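Peroxidase (Cellulomonas bogoriensis 69B4 = DSM 16987, PDB 6QZO) binds heme b and probably acts as a dye-decolorizing (DyP-type) peroxidase, coupling reduction of peroxide to oxidation of other substrates. Local coordinates at residues I48-L53 and D142-V147; V73-L78 and R160-E165; P125-G130 and Q338-Q343. One frame throughout, in Å; residues are numbered along the deposited sequence.

Interaction 1 (I48-L53 and D142-V147); sequences IALVAL and DVVLQV
Residues 48-53 and 143-147 are neighbouring antiparallel strands at the centre of a four-stranded sheet, part of the ferredoxin-like fold that DyP-type peroxidases contain twice. Three hydrogen-bonded pairs, Ala49 with Val147, Val51 with Leu145 and Leu53 with Val143, join the backbones through six N-H to C=O bonds. The bond from Val51 N to Leu145 O is the straightest, 172° at the hydrogen.

The face carrying Ala49, Val51, Leu53, Val143, Leu145 and Val147 is tightly packed, being roofed by helices 61-78 and 152-165, so apolar, mostly branched side chains suit it. Leu53 and Leu145 cross obliquely, their CD1 methyls 4.1 Å apart. Val143 holds CG1 in the crowded position between its own N and carbonyl carbon (chi1 62°), which brings that methyl to 3.8 Å from Leu53 CB.

On the other face Ala52 is small where Trp174 of strand 170-179 lies against it, and the polar Gln146 is buried. The latter runs extended, with CG anti to the backbone N, side by side with Leu50, whose CD1 lies 3.4 Å from Gln146 CB. Ile48 crosses it obliquely, its CD1 3.5 Å from CG of Gln146. The amide is satisfied farther on, OE1 by Tyr331 and NE2 by Gly39 O.

The regular pairing ends at Asp142, which is partly exposed. Here Asp142 and Val143 both face Leu53, a classic beta bulge; OD2 of Asp142 accepts a hydrogen bond from Leu55 N, just past the partner segment. The bond beside the bulge, from Val143 N to Leu53 O, is also the longest of the six, at 3.1 Å.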
loop_
_atom_site.group_PDB
_atom_site.type_symbol
_atom_site.label_atom_id
_atom_site.label_comp_id
_atom_site.label_asym_id
_atom_site.label_seq_id
_atom_site.Cartn_x
_atom_site.Cartn_y
_atom_site.Cartn_z
ATOM N N ILE A 48 -7.156 -3.635 -2.095
ATOM C CA ILE A 48 -7.619 -4.889 -1.438
ATOM C C ILE A 48 -6.749 -5.195 -0.217
ATOM O O ILE A 48 -5.520 -5.024 -0.288
ATOM C CB ILE A 48 -7.582 -6.087 -2.406
ATOM C CG1 ILE A 48 -8.304 -7.288 -1.811
ATOM C CG2 ILE A 48 -6.154 -6.436 -2.823
ATOM C CD1 ILE A 48 -8.715 -8.307 -2.855
ATOM N N ALA A 49 -7.389 -5.669 0.847
ATOM C CA ALA A 49 -6.730 -6.364 1.971
ATOM C C ALA A 49 -7.531 -7.637 2.212
ATOM O O ALA A 49 -8.723 -7.513 2.488
ATOM C CB ALA A 49 -6.680 -5.485 3.193
ATOM N N LEU A 50 -6.927 -8.805 1.996
ATOM C CA LEU A 50 -7.513 -10.084 2.438
ATOM C C LEU A 50 -7.001 -10.348 3.850
ATOM O O LEU A 50 -5.766 -10.517 4.006
ATOM C CB LEU A 50 -7.052 -11.195 1.501
ATOM C CG LEU A 50 -7.603 -11.294 0.092
ATOM C CD1 LEU A 50 -9.073 -11.575 0.084
ATOM C CD2 LEU A 50 -7.278 -10.109 -0.789
ATOM N N VAL A 51 -7.911 -10.337 4.824
ATOM C CA VAL A 51 -7.600 -10.631 6.244
ATOM C C VAL A 51 -8.123 -12.030 6.593
ATOM O O VAL A 51 -9.345 -12.190 6.717
ATOM C CB VAL A 51 -8.176 -9.555 7.179
ATOM C CG1 VAL A 51 -7.716 -9.771 8.610
ATOM C CG2 VAL A 51 -7.802 -8.148 6.710
ATOM N N ALA A 52 -7.218 -12.997 6.702
ATOM C CA ALA A 52 -7.488 -14.347 7.218
ATOM C C ALA A 52 -7.421 -14.306 8.741
ATOM O O ALA A 52 -6.435 -13.762 9.287
ATOM C CB ALA A 52 -6.501 -15.345 6.657
ATOM N N LEU A 53 -8.435 -14.870 9.399
ATOM C CA LEU A 53 -8.459 -14.984 10.871
ATOM C C LEU A 53 -8.611 -16.456 11.233
ATOM O O LEU A 53 -9.143 -17.217 10.410
ATOM C CB LEU A 53 -9.590 -14.121 11.438
ATOM C CG LEU A 53 -9.495 -12.627 11.096
ATOM C CD1 LEU A 53 -10.410 -12.272 9.933
ATOM C CD2 LEU A 53 -9.831 -11.770 12.307
ATOM N N ASP A 142 -9.434 -20.025 8.986
ATOM C CA ASP A 142 -10.816 -20.427 9.345
ATOM C C ASP A 142 -11.807 -19.473 8.678
ATOM O O ASP A 142 -12.875 -19.932 8.266
ATOM C CB ASP A 142 -11.024 -20.429 10.857
ATOM C CG ASP A 142 -10.186 -21.483 11.568
ATOM O OD1 ASP A 142 -9.849 -22.475 10.928
ATOM O OD2 ASP A 142 -9.894 -21.310 12.747
ATOM N N VAL A 143 -11.460 -18.189 8.546
ATOM C CA VAL A 143 -12.373 -17.195 7.912
ATOM C C VAL A 143 -11.524 -16.119 7.240
ATOM O O VAL A 143 -10.383 -15.915 7.670
ATOM C CB VAL A 143 -13.368 -16.622 8.936
ATOM C CG1 VAL A 143 -12.642 -15.883 10.044
ATOM C CG2 VAL A 143 -14.414 -15.733 8.289
ATOM N N VAL A 144 -12.067 -15.481 6.214
ATOM C CA VAL A 144 -11.369 -14.409 5.465
ATOM C C VAL A 144 -12.333 -13.251 5.257
ATOM O O VAL A 144 -13.510 -13.502 4.955
ATOM C CB VAL A 144 -10.848 -14.904 4.116
ATOM C CG1 VAL A 144 -11.996 -15.368 3.214
ATOM C CG2 VAL A 144 -9.993 -13.840 3.427
ATOM N N LEU A 145 -11.817 -12.028 5.392
ATOM C CA LEU A 145 -12.499 -10.796 4.937
ATOM C C LEU A 145 -11.724 -10.254 3.735
ATOM O O LEU A 145 -10.572 -9.814 3.918
ATOM C CB LEU A 145 -12.514 -9.792 6.093
ATOM C CG LEU A 145 -13.186 -10.297 7.374
ATOM C CD1 LEU A 145 -12.916 -9.343 8.525
ATOM C CD2 LEU A 145 -14.668 -10.482 7.148
ATOM N N GLN A 146 -12.315 -10.311 2.542
ATOM C CA GLN A 146 -11.778 -9.547 1.395
ATOM C C GLN A 146 -12.324 -8.132 1.524
ATOM O O GLN A 146 -13.546 -7.952 1.309
ATOM C CB GLN A 146 -12.161 -10.156 0.050
ATOM C CG GLN A 146 -11.624 -9.338 -1.121
ATOM C CD GLN A 146 -12.211 -9.783 -2.431
ATOM O OE1 GLN A 146 -11.720 -10.709 -3.065
ATOM N NE2 GLN A 146 -13.273 -9.110 -2.842
ATOM N N VAL A 147 -11.457 -7.185 1.885
ATOM C CA VAL A 147 -11.819 -5.752 2.072
ATOM C C VAL A 147 -11.245 -4.974 0.890
ATOM O O VAL A 147 -9.980 -4.982 0.705
ATOM C CB VAL A 147 -11.305 -5.203 3.413
ATOM C CG1 VAL A 147 -11.917 -3.848 3.747
ATOM C CG2 VAL A 147 -11.561 -6.186 4.538
#

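Interaction 2 (V73-L78 and R160-E165); sequences VDIERL and RVLTKE
Two antiparallel helices of the N-terminal ferredoxin-like domain, represented by 73-78 and 160-165, lie side by side on its beta sheet, their axes 10.5 Å apart and 165° from parallel. At this spacing only side chains meet.

The first shell has an apolar part and an acidic part. In the apolar part Leu78 and Val161 reach toward each other tip to tip, CD1 of Leu78 standing 3.9 Å from CG1 of Val161. Leu162 comes in from the flank, and its CD2 lies 3.8 Å from CB of Asp74. Aliphatic branches fit here because Ile75 and Leu162 pack on Val101 of strand 100-105, and Leu78 on Leu99.

Beside them Asp74 and Glu165 converge, with OD2 of Asp74 and OE1 of Glu165 separated by 2.4 Å. Two carboxylate oxygens this close probably share a proton, so at least one acid would have a raised pKa. Glu165 gets there by setting CG anti to its backbone N and bending at chi2 (68°), which curls the chain around OD2 of Asp74; the two side chains cross obliquely, their acid planes 42° apart. CG1 of Val161 lies 3.6 Å from OD2 of Asp74.

The second shell steadies this pair: the backbone amide of Leu85 donates to Asp74 OD1, and that of Ala86 to Glu165 OE1. Trp71, one turn before Asp74, ties the helices through its NE1 to Leu162 O. On another side of helix 152-165, Arg160 NH2 and Lys164 NZ both form salt bridges to OD2 of Asp244 of the second subunit.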
loop_
_atom_site.group_PDB
_atom_site.type_symbol
_atom_site.label_atom_id
_atom_site.label_comp_id
_atom_site.label_asym_id
_atom_site.label_seq_id
_atom_site.Cartn_x
_atom_site.Cartn_y
_atom_site.Cartn_z
ATOM N N VAL A 73 -23.222 -5.912 11.147
ATOM C CA VAL A 73 -23.472 -4.501 11.578
ATOM C C VAL A 73 -22.374 -3.600 10.994
ATOM O O VAL A 73 -22.726 -2.604 10.326
ATOM C CB VAL A 73 -23.544 -4.385 13.107
ATOM C CG1 VAL A 73 -23.694 -2.943 13.542
ATOM C CG2 VAL A 73 -24.684 -5.226 13.673
ATOM N N ASP A 74 -21.102 -3.960 11.206
ATOM C CA ASP A 74 -19.926 -3.143 10.803
ATOM C C ASP A 74 -19.892 -3.013 9.276
ATOM O O ASP A 74 -19.621 -1.914 8.787
ATOM C CB ASP A 74 -18.622 -3.726 11.350
ATOM C CG ASP A 74 -18.412 -3.457 12.841
ATOM O OD1 ASP A 74 -19.108 -2.572 13.372
ATOM O OD2 ASP A 74 -17.546 -4.141 13.452
ATOM N N ILE A 75 -20.168 -4.093 8.548
ATOM C CA ILE A 75 -20.194 -4.064 7.060
ATOM C C ILE A 75 -21.305 -3.108 6.609
ATOM O O ILE A 75 -21.047 -2.279 5.721
ATOM C CB ILE A 75 -20.377 -5.473 6.474
ATOM C CG1 ILE A 75 -19.191 -6.380 6.787
ATOM C CG2 ILE A 75 -20.611 -5.391 4.968
ATOM C CD1 ILE A 75 -19.456 -7.832 6.482
ATOM N N GLU A 76 -22.499 -3.221 7.188
ATOM C CA GLU A 76 -23.669 -2.413 6.753
ATOM C C GLU A 76 -23.376 -0.929 7.002
ATOM O O GLU A 76 -23.798 -0.088 6.179
ATOM C CB GLU A 76 -24.948 -2.875 7.461
ATOM C CG GLU A 76 -25.480 -4.207 6.952
ATOM C CD GLU A 76 -26.775 -4.695 7.578
ATOM O OE1 GLU A 76 -27.299 -4.013 8.456
ATOM O OE2 GLU A 76 -27.314 -5.697 7.103
ATOM N N ARG A 77 -22.668 -0.623 8.093
ATOM C CA ARG A 77 -22.312 0.766 8.490
ATOM C C ARG A 77 -21.146 1.296 7.650
ATOM O O ARG A 77 -21.315 2.345 7.014
ATOM C CB ARG A 77 -21.944 0.809 9.971
ATOM C CG ARG A 77 -23.154 0.964 10.873
ATOM C CD ARG A 77 -22.958 0.388 12.254
ATOM N NE ARG A 77 -24.177 0.643 13.000
ATOM C CZ ARG A 77 -24.502 1.830 13.503
ATOM N NH1 ARG A 77 -23.685 2.857 13.394
ATOM N NH2 ARG A 77 -25.636 1.973 14.153
ATOM N N LEU A 78 -19.998 0.627 7.681
ATOM C CA LEU A 78 -18.747 1.139 7.044
ATOM C C LEU A 78 -18.998 1.363 5.544
ATOM O O LEU A 78 -18.609 2.429 5.037
ATOM C CB LEU A 78 -17.586 0.172 7.299
ATOM C CG LEU A 78 -17.117 0.060 8.754
ATOM C CD1 LEU A 78 -16.195 -1.140 8.945
ATOM C CD2 LEU A 78 -16.408 1.328 9.206
ATOM N N ARG A 160 -9.186 -2.194 10.573
ATOM C CA ARG A 160 -8.981 -1.960 12.035
ATOM C C ARG A 160 -10.293 -2.287 12.767
ATOM O O ARG A 160 -10.245 -2.992 13.797
ATOM C CB ARG A 160 -8.506 -0.519 12.264
ATOM C CG ARG A 160 -8.435 -0.077 13.723
ATOM C CD ARG A 160 -7.308 -0.724 14.483
ATOM N NE ARG A 160 -7.234 -0.343 15.887
ATOM C CZ ARG A 160 -6.492 -0.972 16.804
ATOM N NH1 ARG A 160 -5.742 -2.005 16.459
ATOM N NH2 ARG A 160 -6.526 -0.609 18.075
ATOM N N VAL A 161 -11.429 -1.802 12.267
ATOM C CA VAL A 161 -12.751 -1.980 12.940
ATOM C C VAL A 161 -13.117 -3.464 12.938
ATOM O O VAL A 161 -13.457 -3.980 14.019
ATOM C CB VAL A 161 -13.836 -1.111 12.287
ATOM C CG1 VAL A 161 -15.228 -1.511 12.740
ATOM C CG2 VAL A 161 -13.585 0.377 12.562
ATOM N N LEU A 162 -13.036 -4.131 11.786
ATOM C CA LEU A 162 -13.463 -5.544 11.656
ATOM C C LEU A 162 -12.558 -6.431 12.517
ATOM O O LEU A 162 -13.080 -7.374 13.149
ATOM C CB LEU A 162 -13.421 -5.965 10.188
ATOM C CG LEU A 162 -14.416 -5.227 9.298
ATOM C CD1 LEU A 162 -14.056 -5.396 7.827
ATOM C CD2 LEU A 162 -15.842 -5.687 9.562
ATOM N N THR A 163 -11.259 -6.127 12.566
ATOM C CA THR A 163 -10.250 -6.909 13.319
ATOM C C THR A 163 -10.547 -6.786 14.815
ATOM O O THR A 163 -10.589 -7.831 15.499
ATOM C CB THR A 163 -8.824 -6.461 12.975
ATOM O OG1 THR A 163 -8.652 -6.636 11.572
ATOM C CG2 THR A 163 -7.756 -7.239 13.708
ATOM N N LYS A 164 -10.728 -5.556 15.304
ATOM C CA LYS A 164 -11.063 -5.268 16.720
ATOM C C LYS A 164 -12.352 -5.988 17.130
ATOM O O LYS A 164 -12.416 -6.467 18.268
ATOM C CB LYS A 164 -11.272 -3.764 16.921
ATOM C CG LYS A 164 -10.016 -2.961 17.148
ATOM C CD LYS A 164 -10.261 -1.462 17.049
ATOM C CE LYS A 164 -11.165 -0.950 18.148
ATOM N NZ LYS A 164 -11.263 0.538 18.131
ATOM N N GLU A 165 -13.352 -6.015 16.249
ATOM C CA GLU A 165 -14.686 -6.598 16.543
ATOM C C GLU A 165 -14.547 -8.090 16.867
ATOM O O GLU A 165 -15.344 -8.582 17.683
ATOM C CB GLU A 165 -15.614 -6.414 15.348
ATOM C CG GLU A 165 -17.058 -6.327 15.744
ATOM C CD GLU A 165 -17.341 -5.060 16.510
ATOM O OE1 GLU A 165 -17.384 -3.977 15.879
ATOM O OE2 GLU A 165 -17.482 -5.155 17.755
#

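Interaction 3 (P125-G130 and Q338-Q343); sequences PLPPFG and QFTPVQ. With HEM (protoporphyrin IX containing Fe), chain I.
A proline-rich loop, extended from Pro125 to Pro128 in polyproline II conformation, lies across the first turn of helix 340-348, whose inner side belongs to the heme pocket.

Leu126 holds CG anti to its carbonyl carbon (chi1 -65°) and its two methyls divide the work: CD1 approaches CE2 of Phe339 at 3.6 Å, while CD2 lies 3.5 Å from OG1 of Thr340. Leucine suits the spot because a forked end can fill the corner between ring and threonine. Thr340 has OG1 beside its backbone N, on the side of Leu126, and CG2 anti to N, where it meets CG of Pro127 tip to tip at 3.8 Å and also borders the edge of the Phe129 ring. Its hydroxyl makes a weak hydrogen bond to Val335 O.

Phe129, with CG anti to its carbonyl carbon and beside the backbone N, offers one ring face to Gln343, whose CG sits over it in a CH-pi contact, 3.8 Å from the ring centroid. Gln343 sets CG anti to N and then bends at chi2 (56°), so that its aliphatic part covers the ring and its amide, turned 49° from the ring plane, carries OE1 to the methyl CMC of the heme, 3.4 Å away.

Phe339, with CG anti to N, crosses Leu126 at about a right angle; its CE2 meets the leucine and its CE1 the heme, so the ring lies between loop and cofactor. Phe305 meets this ring as well. The heme vinyl CAC-CBC is touched by two side chains: its CBC lies 3.5 Å from CE1 of Phe339 and 3.4 Å from CG1 of Val342.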
loop_
_atom_site.group_PDB
_atom_site.type_symbol
_atom_site.label_atom_id
_atom_site.label_comp_id
_atom_site.label_asym_id
_atom_site.label_seq_id
_atom_site.Cartn_x
_atom_site.Cartn_y
_atom_site.Cartn_z
ATOM N N PRO A 125 -7.991 -27.561 1.400
ATOM C CA PRO A 125 -6.835 -27.014 0.677
ATOM C C PRO A 125 -6.718 -27.640 -0.717
ATOM O O PRO A 125 -7.078 -28.797 -0.884
ATOM C CB PRO A 125 -5.643 -27.413 1.553
ATOM C CG PRO A 125 -6.252 -27.568 2.957
ATOM C CD PRO A 125 -7.658 -28.078 2.741
ATOM N N LEU A 126 -6.234 -26.879 -1.699
ATOM C CA LEU A 126 -5.953 -27.448 -3.041
ATOM C C LEU A 126 -5.017 -28.633 -2.852
ATOM O O LEU A 126 -4.264 -28.676 -1.885
ATOM C CB LEU A 126 -5.336 -26.367 -3.933
ATOM C CG LEU A 126 -6.256 -25.188 -4.253
ATOM C CD1 LEU A 126 -5.496 -24.133 -5.032
ATOM C CD2 LEU A 126 -7.475 -25.628 -5.031
ATOM N N PRO A 127 -5.057 -29.652 -3.737
ATOM C CA PRO A 127 -4.063 -30.723 -3.689
ATOM C C PRO A 127 -2.683 -30.123 -3.953
ATOM O O PRO A 127 -2.593 -29.057 -4.542
ATOM C CB PRO A 127 -4.515 -31.715 -4.777
ATOM C CG PRO A 127 -5.408 -30.926 -5.688
ATOM C CD PRO A 127 -6.018 -29.826 -4.839
ATOM N N PRO A 128 -1.580 -30.793 -3.568
ATOM C CA PRO A 128 -0.241 -30.241 -3.794
ATOM C C PRO A 128 0.149 -30.331 -5.282
ATOM O O PRO A 128 -0.271 -31.251 -5.965
ATOM C CB PRO A 128 0.669 -31.119 -2.922
ATOM C CG PRO A 128 -0.055 -32.464 -2.868
ATOM C CD PRO A 128 -1.545 -32.133 -2.948
ATOM N N PHE A 129 0.916 -29.350 -5.754
ATOM C CA PHE A 129 1.450 -29.287 -7.137
ATOM C C PHE A 129 2.975 -29.211 -7.067
ATOM O O PHE A 129 3.489 -28.604 -6.106
ATOM C CB PHE A 129 0.839 -28.097 -7.877
ATOM C CG PHE A 129 -0.654 -28.213 -8.026
ATOM C CD1 PHE A 129 -1.185 -29.127 -8.915
ATOM C CD2 PHE A 129 -1.528 -27.443 -7.264
ATOM C CE1 PHE A 129 -2.555 -29.292 -9.023
ATOM C CE2 PHE A 129 -2.900 -27.572 -7.416
ATOM C CZ PHE A 129 -3.411 -28.503 -8.292
ATOM N N GLY A 130 3.670 -29.806 -8.038
ATOM C CA GLY A 130 5.143 -29.738 -8.168
ATOM C C GLY A 130 5.669 -28.304 -8.073
ATOM O O GLY A 130 6.732 -28.105 -7.482
ATOM N N GLN A 338 -13.670 -26.796 -11.435
ATOM C CA GLN A 338 -13.496 -25.568 -12.261
ATOM C C GLN A 338 -12.048 -25.061 -12.179
ATOM O O GLN A 338 -11.407 -24.952 -13.250
ATOM C CB GLN A 338 -14.518 -24.513 -11.827
ATOM C CG GLN A 338 -15.964 -24.989 -11.963
ATOM C CD GLN A 338 -16.951 -23.870 -11.763
ATOM O OE1 GLN A 338 -17.647 -23.810 -10.750
ATOM N NE2 GLN A 338 -16.992 -22.951 -12.719
ATOM N N PHE A 339 -11.534 -24.788 -10.980
ATOM C CA PHE A 339 -10.182 -24.195 -10.791
ATOM C C PHE A 339 -9.103 -25.279 -10.889
ATOM O O PHE A 339 -8.193 -25.168 -11.741
ATOM C CB PHE A 339 -10.072 -23.427 -9.470
ATOM C CG PHE A 339 -8.694 -22.862 -9.231
ATOM C CD1 PHE A 339 -8.319 -21.645 -9.772
ATOM C CD2 PHE A 339 -7.760 -23.573 -8.490
ATOM C CE1 PHE A 339 -7.048 -21.135 -9.557
ATOM C CE2 PHE A 339 -6.478 -23.064 -8.296
ATOM C CZ PHE A 339 -6.127 -21.840 -8.822
ATOM N N THR A 340 -9.200 -26.294 -10.040
ATOM C CA THR A 340 -8.133 -27.304 -9.804
ATOM C C THR A 340 -7.693 -27.986 -11.097
ATOM O O THR A 340 -6.506 -28.250 -11.263
ATOM C CB THR A 340 -8.590 -28.307 -8.749
ATOM O OG1 THR A 340 -8.873 -27.490 -7.616
ATOM C CG2 THR A 340 -7.560 -29.362 -8.433
ATOM N N PRO A 341 -8.601 -28.354 -12.024
ATOM C CA PRO A 341 -8.190 -28.935 -13.300
ATOM C C PRO A 341 -7.321 -27.984 -14.139
ATOM O O PRO A 341 -6.445 -28.463 -14.849
ATOM C CB PRO A 341 -9.519 -29.232 -14.019
ATOM C CG PRO A 341 -10.520 -29.354 -12.884
ATOM C CD PRO A 341 -10.067 -28.308 -11.885
ATOM N N VAL A 342 -7.566 -26.671 -14.039
ATOM C CA VAL A 342 -6.748 -25.645 -14.762
ATOM C C VAL A 342 -5.384 -25.549 -14.068
ATOM O O VAL A 342 -4.355 -25.688 -14.763
ATOM C CB VAL A 342 -7.448 -24.281 -14.849
ATOM C CG1 VAL A 342 -6.528 -23.229 -15.444
ATOM C CG2 VAL A 342 -8.748 -24.363 -15.635
ATOM N N GLN A 343 -5.376 -25.373 -12.746
ATOM C CA GLN A 343 -4.129 -25.345 -11.935
ATOM C C GLN A 343 -3.311 -26.611 -12.225
ATOM O O GLN A 343 -2.080 -26.482 -12.364
ATOM C CB GLN A 343 -4.437 -25.212 -10.447
ATOM C CG GLN A 343 -3.204 -25.014 -9.580
ATOM C CD GLN A 343 -2.378 -23.825 -10.024
ATOM O OE1 GLN A 343 -2.680 -22.664 -9.711
ATOM N NE2 GLN A 343 -1.333 -24.098 -10.793
HETATM C CHA HEM I . -4.587 -15.367 -18.571
HETATM C CHB HEM I . -0.807 -13.640 -16.144
HETATM C CHC HEM I . -1.286 -17.187 -12.899
HETATM C CHD HEM I . -5.313 -18.667 -15.096
HETATM C C1A HEM I . -3.503 -14.621 -18.199
HETATM C C2A HEM I . -2.937 -13.575 -18.985
HETATM C C3A HEM I . -1.863 -13.103 -18.302
HETATM C C4A HEM I . -1.786 -13.827 -17.092
HETATM C CMA HEM I . -0.917 -11.995 -18.723
HETATM C CAA HEM I . -3.394 -13.111 -20.356
HETATM C CBA HEM I . -4.447 -12.003 -20.313
HETATM C CGA HEM I . -5.748 -12.574 -19.852
HETATM O O1A HEM I . -5.996 -12.520 -18.615
HETATM O O2A HEM I . -6.539 -13.095 -20.688
HETATM C C1B HEM I . -0.627 -14.483 -15.054
HETATM C C2B HEM I . 0.435 -14.296 -14.130
HETATM C C3B HEM I . 0.317 -15.302 -13.201
HETATM C C4B HEM I . -0.850 -16.087 -13.622
HETATM C CMB HEM I . 1.477 -13.181 -14.169
HETATM C CAB HEM I . 1.084 -15.574 -11.969
HETATM C CBB HEM I . 1.932 -14.706 -11.417
HETATM C C1C HEM I . -2.425 -17.900 -13.193
HETATM C C2C HEM I . -2.875 -18.990 -12.450
HETATM C C3C HEM I . -4.025 -19.451 -13.046
HETATM C C4C HEM I . -4.277 -18.596 -14.191
HETATM C CMC HEM I . -2.265 -19.612 -11.224
HETATM C CAC HEM I . -4.678 -20.618 -12.397
HETATM C CBC HEM I . -5.777 -21.201 -12.791
HETATM C C1D HEM I . -5.422 -17.858 -16.246
HETATM C C2D HEM I . -6.534 -17.999 -17.204
HETATM C C3D HEM I . -6.324 -17.098 -18.180
HETATM C C4D HEM I . -5.084 -16.403 -17.795
HETATM C CMD HEM I . -7.701 -18.972 -17.193
HETATM C CAD HEM I . -7.205 -16.863 -19.413
HETATM C CBD HEM I . -6.754 -17.759 -20.585
HETATM C CGD HEM I . -7.591 -17.654 -21.855
HETATM O O1D HEM I . -8.684 -18.253 -21.949
HETATM O O2D HEM I . -7.190 -16.995 -22.856
HETATM N NA HEM I . -2.788 -14.760 -17.045
HETATM N NB HEM I . -1.355 -15.551 -14.722
HETATM N NC HEM I . -3.262 -17.667 -14.244
HETATM N ND HEM I . -4.590 -16.890 -16.652
HETATM FE FE HEM I . -3.026 -16.273 -15.786
#

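From the N terminus, strand 47-55 leads into helix 61-78, so the first halves of interactions 1 and 2 follow each other; residues 125-130, the first half of interaction 3, come next. Strand 143-149 then closes interaction 1, helix 152-165 closes interaction 2, and helix 340-348 closes interaction 3 far along the chain. Every pair of contacts therefore crosses and none nests. Interactions 1 and 2 belong to one domain as its sheet and its helices, and touch where Leu145 CD1 meets Leu162 CB at 3.8 Å. Interaction 3, about 33 Å from interaction 2 between centres, joins a loop of the N-terminal domain to the C-terminal, heme-binding half.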